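Side-chain contacts in Lin0861 protein (Listeria innocua, PDB 3O60), which is of unknown function but is probably a TetR-type transcriptional regulator that binds DNA through a helix-turn-helix near its N-terminus: residues T26-F31 and K62-V67; N92-I97 and E174-A179; R99-N104 and L154-E159. One frame throughout, in Å; residues are numbered along the deposited sequence.

Contact 1: residues T26-F31 and K62-V67; sequences TVLERF and KEIIQV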
loop_
_atom_site.group_PDB
_atom_site.type_symbol
_atom_site.label_atom_id
_atom_site.label_comp_id
_atom_site.label_asym_id
_atom_site.label_seq_id
_atom_site.Cartn_x
_atom_site.Cartn_y
_atom_site.Cartn_z
ATOM N N THR A 26 5.124 14.976 7.647
ATOM C CA THR A 26 6.522 14.881 7.256
ATOM C C THR A 26 7.386 15.625 8.254
ATOM O O THR A 26 8.445 15.148 8.641
ATOM C CB THR A 26 6.754 15.472 5.856
ATOM O OG1 THR A 26 6.096 14.663 4.878
ATOM C CG2 THR A 26 8.228 15.517 5.539
ATOM N N VAL A 27 6.943 16.809 8.650
ATOM C CA VAL A 27 7.667 17.605 9.626
ATOM C C VAL A 27 7.731 16.898 10.970
ATOM O O VAL A 27 8.751 16.934 11.647
ATOM C CB VAL A 27 7.042 18.985 9.802
ATOM C CG1 VAL A 27 8.079 19.964 10.291
ATOM C CG2 VAL A 27 6.449 19.451 8.499
ATOM N N LEU A 28 6.622 16.289 11.369
ATOM C CA LEU A 28 6.592 15.520 12.597
ATOM C C LEU A 28 7.546 14.361 12.448
ATOM O O LEU A 28 8.290 14.028 13.360
ATOM C CB LEU A 28 5.191 14.980 12.852
ATOM C CG LEU A 28 4.193 15.887 13.558
ATOM C CD1 LEU A 28 2.890 15.154 13.718
ATOM C CD2 LEU A 28 4.727 16.323 14.893
ATOM N N GLU A 29 7.521 13.751 11.273
ATOM C CA GLU A 29 8.419 12.659 10.970
ATOM C C GLU A 29 9.854 13.159 11.023
ATOM O O GLU A 29 10.710 12.534 11.633
ATOM C CB GLU A 29 8.111 12.164 9.559
ATOM C CG GLU A 29 8.366 10.695 9.295
ATOM C CD GLU A 29 7.906 10.280 7.910
ATOM O OE1 GLU A 29 7.857 11.142 7.018
ATOM O OE2 GLU A 29 7.588 9.095 7.709
ATOM N N ARG A 30 10.103 14.311 10.442
ATOM C CA ARG A 30 11.434 14.852 10.424
ATOM C C ARG A 30 11.852 15.247 11.802
ATOM O O ARG A 30 12.948 15.022 12.199
ATOM C CB ARG A 30 11.496 16.033 9.471
ATOM C CG ARG A 30 12.506 17.099 9.811
ATOM C CD ARG A 30 12.807 17.972 8.614
ATOM N NE ARG A 30 12.142 19.269 8.598
ATOM C CZ ARG A 30 12.603 20.353 9.196
ATOM N NH1 ARG A 30 11.955 21.485 9.114
ATOM N NH2 ARG A 30 13.704 20.307 9.896
ATOM N N PHE A 31 10.953 15.836 12.546
ATOM C CA PHE A 31 11.245 16.287 13.894
ATOM C C PHE A 31 11.608 15.146 14.832
ATOM O O PHE A 31 12.502 15.278 15.657
ATOM C CB PHE A 31 10.071 17.082 14.446
ATOM C CG PHE A 31 9.982 18.468 13.901
ATOM C CD1 PHE A 31 9.073 19.369 14.407
ATOM C CD2 PHE A 31 10.814 18.870 12.880
ATOM C CE1 PHE A 31 8.997 20.641 13.907
ATOM C CE2 PHE A 31 10.739 20.141 12.377
ATOM C CZ PHE A 31 9.831 21.027 12.889
ATOM N N LYS A 62 -7.442 20.705 16.857
ATOM C CA LYS A 62 -7.003 21.497 17.999
ATOM C C LYS A 62 -5.506 21.397 18.311
ATOM O O LYS A 62 -4.864 22.397 18.600
ATOM C CB LYS A 62 -7.822 21.133 19.239
ATOM N N GLU A 63 -4.957 20.185 18.288
ATOM C CA GLU A 63 -3.575 19.973 18.725
ATOM C C GLU A 63 -2.710 19.136 17.783
ATOM O O GLU A 63 -3.211 18.403 16.943
ATOM C CB GLU A 63 -3.549 19.375 20.133
ATOM C CG GLU A 63 -2.208 19.500 20.841
ATOM C CD GLU A 63 -2.273 20.366 22.085
ATOM O OE1 GLU A 63 -2.176 19.823 23.204
ATOM O OE2 GLU A 63 -2.413 21.594 21.945
ATOM N N ILE A 64 -1.399 19.256 17.957
ATOM C CA ILE A 64 -0.401 18.663 17.074
ATOM C C ILE A 64 -0.524 17.153 16.973
ATOM O O ILE A 64 -0.275 16.571 15.924
ATOM C CB ILE A 64 1.020 18.984 17.532
ATOM C CG1 ILE A 64 1.286 20.482 17.433
ATOM C CG2 ILE A 64 2.022 18.212 16.704
ATOM C CD1 ILE A 64 2.696 20.860 17.768
ATOM N N ILE A 65 -0.958 16.532 18.059
ATOM C CA ILE A 65 -1.077 15.085 18.137
ATOM C C ILE A 65 -2.102 14.565 17.150
ATOM O O ILE A 65 -2.068 13.407 16.762
ATOM C CB ILE A 65 -1.444 14.617 19.548
ATOM C CG1 ILE A 65 -1.256 13.107 19.670
ATOM C CG2 ILE A 65 -2.869 15.000 19.879
ATOM C CD1 ILE A 65 0.150 12.705 19.992
ATOM N N GLN A 66 -2.993 15.447 16.718
ATOM C CA GLN A 66 -4.057 15.083 15.790
ATOM C C GLN A 66 -3.527 14.610 14.440
ATOM O O GLN A 66 -4.090 13.710 13.830
ATOM C CB GLN A 66 -5.057 16.225 15.616
ATOM C CG GLN A 66 -6.454 15.747 15.254
ATOM C CD GLN A 66 -7.550 16.581 15.876
ATOM O OE1 GLN A 66 -8.709 16.481 15.487
ATOM N NE2 GLN A 66 -7.191 17.406 16.847
ATOM N N VAL A 67 -2.439 15.233 14.000
ATOM C CA VAL A 67 -1.764 14.888 12.760
ATOM C C VAL A 67 -1.395 13.420 12.745
ATOM O O VAL A 67 -1.577 12.723 11.758
ATOM C CB VAL A 67 -0.474 15.693 12.609
ATOM C CG1 VAL A 67 0.270 15.276 11.367
ATOM C CG2 VAL A 67 -0.774 17.169 12.594
#

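Contact 2: residues N92-I97 and E174-A179; sequences NIQRLI and ELIQEA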
loop_
_atom_site.group_PDB
_atom_site.type_symbol
_atom_site.label_atom_id
_atom_site.label_comp_id
_atom_site.label_asym_id
_atom_site.label_seq_id
_atom_site.Cartn_x
_atom_site.Cartn_y
_atom_site.Cartn_z
ATOM N N ASN A 92 -4.922 -15.445 6.767
ATOM C CA ASN A 92 -4.864 -14.421 5.741
ATOM C C ASN A 92 -4.933 -13.025 6.320
ATOM O O ASN A 92 -4.171 -12.149 5.930
ATOM C CB ASN A 92 -6.019 -14.604 4.762
ATOM C CG ASN A 92 -5.629 -15.394 3.541
ATOM O OD1 ASN A 92 -4.484 -15.806 3.397
ATOM N ND2 ASN A 92 -6.585 -15.612 2.652
ATOM N N ILE A 93 -5.866 -12.807 7.236
ATOM C CA ILE A 93 -5.998 -11.513 7.890
ATOM C C ILE A 93 -4.763 -11.179 8.711
ATOM O O ILE A 93 -4.314 -10.043 8.735
ATOM C CB ILE A 93 -7.226 -11.466 8.789
ATOM C CG1 ILE A 93 -8.404 -12.141 8.097
ATOM C CG2 ILE A 93 -7.575 -10.039 9.121
ATOM C CD1 ILE A 93 -9.492 -11.189 7.714
ATOM N N GLN A 94 -4.208 -12.183 9.372
ATOM C CA GLN A 94 -3.074 -11.962 10.248
ATOM C C GLN A 94 -1.904 -11.420 9.457
ATOM O O GLN A 94 -1.226 -10.500 9.893
ATOM C CB GLN A 94 -2.657 -13.280 10.887
ATOM C CG GLN A 94 -3.011 -13.424 12.339
ATOM C CD GLN A 94 -2.979 -14.864 12.785
ATOM O OE1 GLN A 94 -2.082 -15.616 12.417
ATOM N NE2 GLN A 94 -3.963 -15.260 13.575
ATOM N N ARG A 95 -1.657 -12.017 8.299
ATOM C CA ARG A 95 -0.513 -11.640 7.490
ATOM C C ARG A 95 -0.627 -10.196 7.050
ATOM O O ARG A 95 0.357 -9.468 7.045
ATOM C CB ARG A 95 -0.401 -12.550 6.274
ATOM N N LEU A 96 -1.826 -9.781 6.668
ATOM C CA LEU A 96 -2.007 -8.418 6.213
ATOM C C LEU A 96 -1.718 -7.402 7.302
ATOM O O LEU A 96 -1.030 -6.423 7.059
ATOM C CB LEU A 96 -3.427 -8.211 5.699
ATOM C CG LEU A 96 -3.767 -6.779 5.300
ATOM C CD1 LEU A 96 -5.258 -6.574 5.281
ATOM C CD2 LEU A 96 -3.114 -5.813 6.249
ATOM N N ILE A 97 -2.163 -7.700 8.496
ATOM C CA ILE A 97 -1.924 -6.843 9.601
ATOM C C ILE A 97 -0.472 -6.814 9.834
ATOM O O ILE A 97 0.104 -5.785 9.954
ATOM C CB ILE A 97 -2.582 -7.372 10.820
ATOM C CG1 ILE A 97 -4.044 -7.025 10.777
ATOM C CG2 ILE A 97 -2.029 -6.720 11.997
ATOM C CD1 ILE A 97 -4.819 -7.702 11.779
ATOM N N GLU A 174 3.832 -18.225 13.503
ATOM C CA GLU A 174 4.128 -19.365 14.349
ATOM C C GLU A 174 4.161 -18.936 15.805
ATOM O O GLU A 174 3.596 -19.597 16.669
ATOM C CB GLU A 174 5.471 -19.979 13.963
ATOM N N LEU A 175 4.860 -17.842 16.079
ATOM C CA LEU A 175 4.913 -17.311 17.429
ATOM C C LEU A 175 3.538 -16.859 17.889
ATOM O O LEU A 175 3.129 -17.139 19.004
ATOM C CB LEU A 175 5.891 -16.144 17.504
ATOM C CG LEU A 175 7.356 -16.517 17.696
ATOM C CD1 LEU A 175 8.249 -15.358 17.320
ATOM C CD2 LEU A 175 7.613 -16.947 19.117
ATOM N N ILE A 176 2.825 -16.138 17.038
ATOM C CA ILE A 176 1.529 -15.633 17.437
ATOM C C ILE A 176 0.652 -16.824 17.741
ATOM O O ILE A 176 -0.045 -16.855 18.745
ATOM C CB ILE A 176 0.874 -14.840 16.304
ATOM C CG1 ILE A 176 1.332 -13.388 16.331
ATOM C CG2 ILE A 176 -0.629 -14.909 16.412
ATOM C CD1 ILE A 176 0.476 -12.485 15.499
ATOM N N GLN A 177 0.795 -17.854 16.947
ATOM C CA GLN A 177 0.069 -19.062 17.220
ATOM C C GLN A 177 0.705 -19.783 18.372
ATOM O O GLN A 177 0.032 -20.424 19.129
ATOM C CB GLN A 177 -0.003 -19.948 15.997
ATOM C CG GLN A 177 -1.368 -19.948 15.360
ATOM C CD GLN A 177 -2.000 -18.602 15.438
ATOM O OE1 GLN A 177 -3.171 -18.421 15.134
ATOM N NE2 GLN A 177 -1.219 -17.637 15.862
ATOM N N GLU A 178 2.007 -19.655 18.534
ATOM C CA GLU A 178 2.651 -20.225 19.699
ATOM C C GLU A 178 1.960 -19.704 20.933
ATOM O O GLU A 178 1.652 -20.444 21.816
ATOM C CB GLU A 178 4.131 -19.859 19.734
ATOM N N ALA A 179 1.699 -18.414 20.980
ATOM C CA ALA A 179 1.165 -17.761 22.167
ATOM C C ALA A 179 -0.267 -18.184 22.451
ATOM O O ALA A 179 -0.639 -18.415 23.592
ATOM C CB ALA A 179 1.243 -16.259 22.014
#

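Contact 3: residues R99-N104 and L154-E159; sequences RTIQKN and LSLAAE. With SO4 (sulfate ion), chain C.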
loop_
_atom_site.group_PDB
_atom_site.type_symbol
_atom_site.label_atom_id
_atom_site.label_comp_id
_atom_site.label_asym_id
_atom_site.label_seq_id
_atom_site.Cartn_x
_atom_site.Cartn_y
_atom_site.Cartn_z
ATOM N N ARG A 99 2.073 -7.367 7.937
ATOM C CA ARG A 99 2.714 -6.602 6.880
ATOM C C ARG A 99 2.657 -5.134 7.109
ATOM O O ARG A 99 3.497 -4.398 6.680
ATOM C CB ARG A 99 1.997 -6.854 5.575
ATOM C CG ARG A 99 2.439 -8.068 4.848
ATOM C CD ARG A 99 1.799 -8.120 3.525
ATOM N NE ARG A 99 0.953 -9.275 3.390
ATOM C CZ ARG A 99 -0.295 -9.210 2.993
ATOM N NH1 ARG A 99 -0.821 -8.057 2.700
ATOM N NH2 ARG A 99 -1.019 -10.289 2.903
ATOM N N THR A 100 1.619 -4.709 7.774
ATOM C CA THR A 100 1.386 -3.325 7.983
ATOM C C THR A 100 2.212 -2.851 9.128
ATOM O O THR A 100 2.649 -1.759 9.142
ATOM C CB THR A 100 -0.059 -3.126 8.285
ATOM O OG1 THR A 100 -0.807 -3.573 7.165
ATOM C CG2 THR A 100 -0.349 -1.700 8.481
ATOM N N ILE A 101 2.444 -3.677 10.111
ATOM C CA ILE A 101 3.261 -3.224 11.194
ATOM C C ILE A 101 4.667 -3.078 10.675
ATOM O O ILE A 101 5.406 -2.213 11.053
ATOM C CB ILE A 101 3.203 -4.189 12.356
ATOM C CG1 ILE A 101 1.790 -4.270 12.865
ATOM C CG2 ILE A 101 4.024 -3.692 13.463
ATOM C CD1 ILE A 101 1.585 -5.296 13.841
ATOM N N GLN A 102 5.031 -3.951 9.778
ATOM C CA GLN A 102 6.362 -3.953 9.178
ATOM C C GLN A 102 6.598 -2.784 8.218
ATOM O O GLN A 102 7.681 -2.210 8.171
ATOM C CB GLN A 102 6.640 -5.291 8.498
ATOM C CG GLN A 102 8.010 -5.866 8.820
ATOM C CD GLN A 102 8.039 -6.651 10.112
ATOM O OE1 GLN A 102 7.316 -7.621 10.273
ATOM N NE2 GLN A 102 8.892 -6.242 11.033
ATOM N N LYS A 103 5.583 -2.487 7.416
ATOM C CA LYS A 103 5.612 -1.392 6.454
ATOM C C LYS A 103 5.727 -0.028 7.119
ATOM O O LYS A 103 6.373 0.877 6.607
ATOM C CB LYS A 103 4.371 -1.436 5.567
ATOM C CG LYS A 103 4.432 -0.535 4.353
ATOM C CD LYS A 103 3.150 -0.622 3.562
ATOM C CE LYS A 103 2.493 -1.965 3.773
ATOM N NZ LYS A 103 1.078 -1.968 3.346
ATOM N N ASN A 104 5.110 0.094 8.284
ATOM C CA ASN A 104 4.914 1.373 8.949
ATOM C C ASN A 104 5.722 1.564 10.224
ATOM O O ASN A 104 5.263 2.184 11.171
ATOM C CB ASN A 104 3.432 1.620 9.200
ATOM C CG ASN A 104 2.682 1.927 7.933
ATOM O OD1 ASN A 104 2.446 1.049 7.113
ATOM N ND2 ASN A 104 2.309 3.181 7.758
ATOM N N LEU A 154 -0.606 -3.003 19.109
ATOM C CA LEU A 154 0.410 -2.049 19.525
ATOM C C LEU A 154 1.620 -2.756 20.109
ATOM O O LEU A 154 2.753 -2.379 19.860
ATOM C CB LEU A 154 -0.166 -1.095 20.566
ATOM C CG LEU A 154 -0.277 0.376 20.184
ATOM C CD1 LEU A 154 -0.040 1.255 21.387
ATOM C CD2 LEU A 154 0.700 0.705 19.086
ATOM N N SER A 155 1.369 -3.782 20.904
ATOM C CA SER A 155 2.435 -4.515 21.565
ATOM C C SER A 155 3.346 -5.196 20.561
ATOM O O SER A 155 4.555 -5.233 20.742
ATOM C CB SER A 155 1.861 -5.530 22.550
ATOM O OG SER A 155 1.346 -4.885 23.697
ATOM N N LEU A 156 2.766 -5.705 19.483
ATOM C CA LEU A 156 3.553 -6.363 18.453
ATOM C C LEU A 156 4.528 -5.379 17.841
ATOM O O LEU A 156 5.685 -5.699 17.612
ATOM C CB LEU A 156 2.639 -6.912 17.363
ATOM C CG LEU A 156 2.898 -8.348 16.929
ATOM C CD1 LEU A 156 2.344 -8.597 15.555
ATOM C CD2 LEU A 156 4.371 -8.633 16.968
ATOM N N ALA A 157 4.055 -4.172 17.581
ATOM C CA ALA A 157 4.911 -3.160 17.011
ATOM C C ALA A 157 6.040 -2.837 17.969
ATOM O O ALA A 157 7.185 -2.693 17.566
ATOM C CB ALA A 157 4.108 -1.923 16.716
ATOM N N ALA A 158 5.695 -2.662 19.236
ATOM C CA ALA A 158 6.670 -2.306 20.257
ATOM C C ALA A 158 7.723 -3.377 20.500
ATOM O O ALA A 158 8.902 -3.077 20.610
ATOM C CB ALA A 158 5.961 -1.962 21.542
ATOM N N GLU A 159 7.293 -4.623 20.622
ATOM C CA GLU A 159 8.235 -5.719 20.745
ATOM C C GLU A 159 9.042 -5.803 19.462
ATOM O O GLU A 159 10.246 -6.028 19.485
ATOM C CB GLU A 159 7.506 -7.031 21.020
ATOM C CG GLU A 159 8.403 -8.176 21.460
ATOM C CD GLU A 159 9.585 -7.715 22.276
ATOM O OE1 GLU A 159 10.668 -8.314 22.149
ATOM O OE2 GLU A 159 9.436 -6.757 23.052
HETATM S S SO4 C . 3.606 -12.487 3.953
HETATM O O1 SO4 C . 2.810 -11.675 4.873
HETATM O O2 SO4 C . 2.648 -13.110 3.037
HETATM O O3 SO4 C . 4.610 -11.651 3.280
HETATM O O4 SO4 C . 4.327 -13.542 4.669
#

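Contact 1: residues T26-F31 and K62-V67
The side chain of L28 reaches between I64 and V67 and gives one methyl to each. All three are apolar and buried. CD2 of L28 meets the branch methyl CG2 of I64 at 3.8 Å. The other methyl, CD1 of L28, lies 3.5 Å from CG1 of V67. It also comes to 3.6 Å from CB of V67, so it rests against the fork of the valine as well as one methyl. L28 crosses both partners obliquely. With CG beside its backbone N (chi1 -85°) and an extended chi2, its methyls are carried out toward I64 and V67. The CA–CB bonds of all three residues point into the contact.

The sequence and the helix order suggest the N-terminal DNA-binding domain of a TetR-type regulator. There helix 15-33 and the start of helix 65-84 would enclose the helix-turn-helix, here probably helices 43-50 and 54-60. Helix 43-50 covers the neighbouring surfaces: V27 packs on L46 and A50, and I64 on I43. V67 turns its CG1 anti to the backbone N (chi1 177°), which sets that methyl against L28. V67 also touches L24 and Y25, and its carbonyl O accepts a hydrogen bond from Q21 NE2.

Contact 2: residues N92-I97 and E174-A179
I176 and Q177 meet the side chain of Q94, and these three residues make the whole contact. The segment 174-179 lies on helix 169-182, and Q94 reaches it from helix 90-103. The backbones stay well apart: Q94 CA and I176 CA, the closest pair, are 9.3 Å from each other. Side chains therefore have to span the gap.

I176 comes first along the segment. Its CA–CB bond points toward helix 90-103. Its branch methyl CG2 lies 4.3 Å from OE1 of Q94. This is a loose approach of a methyl to the amide end, since NE2 of Q94 is about as far.

Q177 follows. Its CA–CB bond does not aim at the other helix. The bend at the second torsion (chi2 36°) brings the amide nearer. OE1 of Q177 then lies 3.6 Å from NE2 of Q94, and NE2 of Q177 is 4.1 Å from OE1 of Q94. The Q94 chain is extended beyond CG and holds its own amide forward. The two amide planes are turned 56° apart. NE2 of Q177 also gives a weak hydrogen bond to the carbonyl O of V173, one turn back in its own helix.

In the probable TetR-type fold both helices belong to the C-terminal regulatory domain, and the contact lies within it. Elsewhere on helix 90-103, I93 and L96 pack on F79 and F83 of helix 65-84. All three touching residues also meet a crystal neighbour. The amides meet at a slant, with NE2 of Q94 near OE1 of Q177, but no hydrogen bond forms across the pair. The chemistry implies a loose polar surface contact, whose side-chain positions crystal packing may influence.

Contact 3: residues R99-N104 and L154-E159
E159 N gives a hydrogen bond to S155 O at 2.8 Å, within the turn of helix 144-162 that sets L156 and A157 against I101 of helix 90-103. No hydrogen bond crosses between the two segments. The contact is a helix-helix packing in the core of the all-helical C-terminal domain, probably the regulatory domain of a TetR-type regulator.

I101 carries the first segment's share. It divides its two branches between two residues. The branch methyl CG2 of I101 lies 3.7 Å from CB of A157 and as close to the alanine CA. The small alanine lets the helices come near, and I101 CA to A157 CA is only 6.0 Å. The longer branch of I101 goes to L156. Its CD1 comes to 3.8 Å from CD1 of L156, and the two side chains cross at about a right angle. CB of L156 lies a little farther from the same methyl. With chi1 at -62°, CG1 of I101 stands beside the backbone N and CG2 anti to it, which sends the branches to different partners.

Helix 105-114 adds to the cover, with F108 against A157. Q102 packs on L172 of helix 169-182, and T100 on F79 of helix 65-84. K103 NZ makes a salt bridge to E82 OE1.

R99 takes no part in the apolar packing. It meets a sulfate ion, probably from the crystallisation liquor. NE of R99 gives a weak hydrogen bond of 3.4 Å to sulfate O1, with an N-H...O angle of 153°. O1 lies at the edge of the guanidinium group, near its plane, and 3.6 Å from CG of R99.

How the contacts relate
Contacts 1 and 3 are buried and apolar, while contact 2 lies at the surface and is largely amide against amide. Contact 1 belongs to the probable DNA-binding part. Contacts 2 and 3 belong to the C-terminal domain and share helix 90-103, with centres 12 Å apart. Contact 3 joins that helix to helix 144-162 in the interior, and contact 2 joins it to helix 169-182 farther out. Contacts 1 and 2 lie on opposite sides of the chain's centre, with centres 31 Å apart. Helix 65-84 takes part in contact 1 and also packs on helix 90-103, so it connects the two regions.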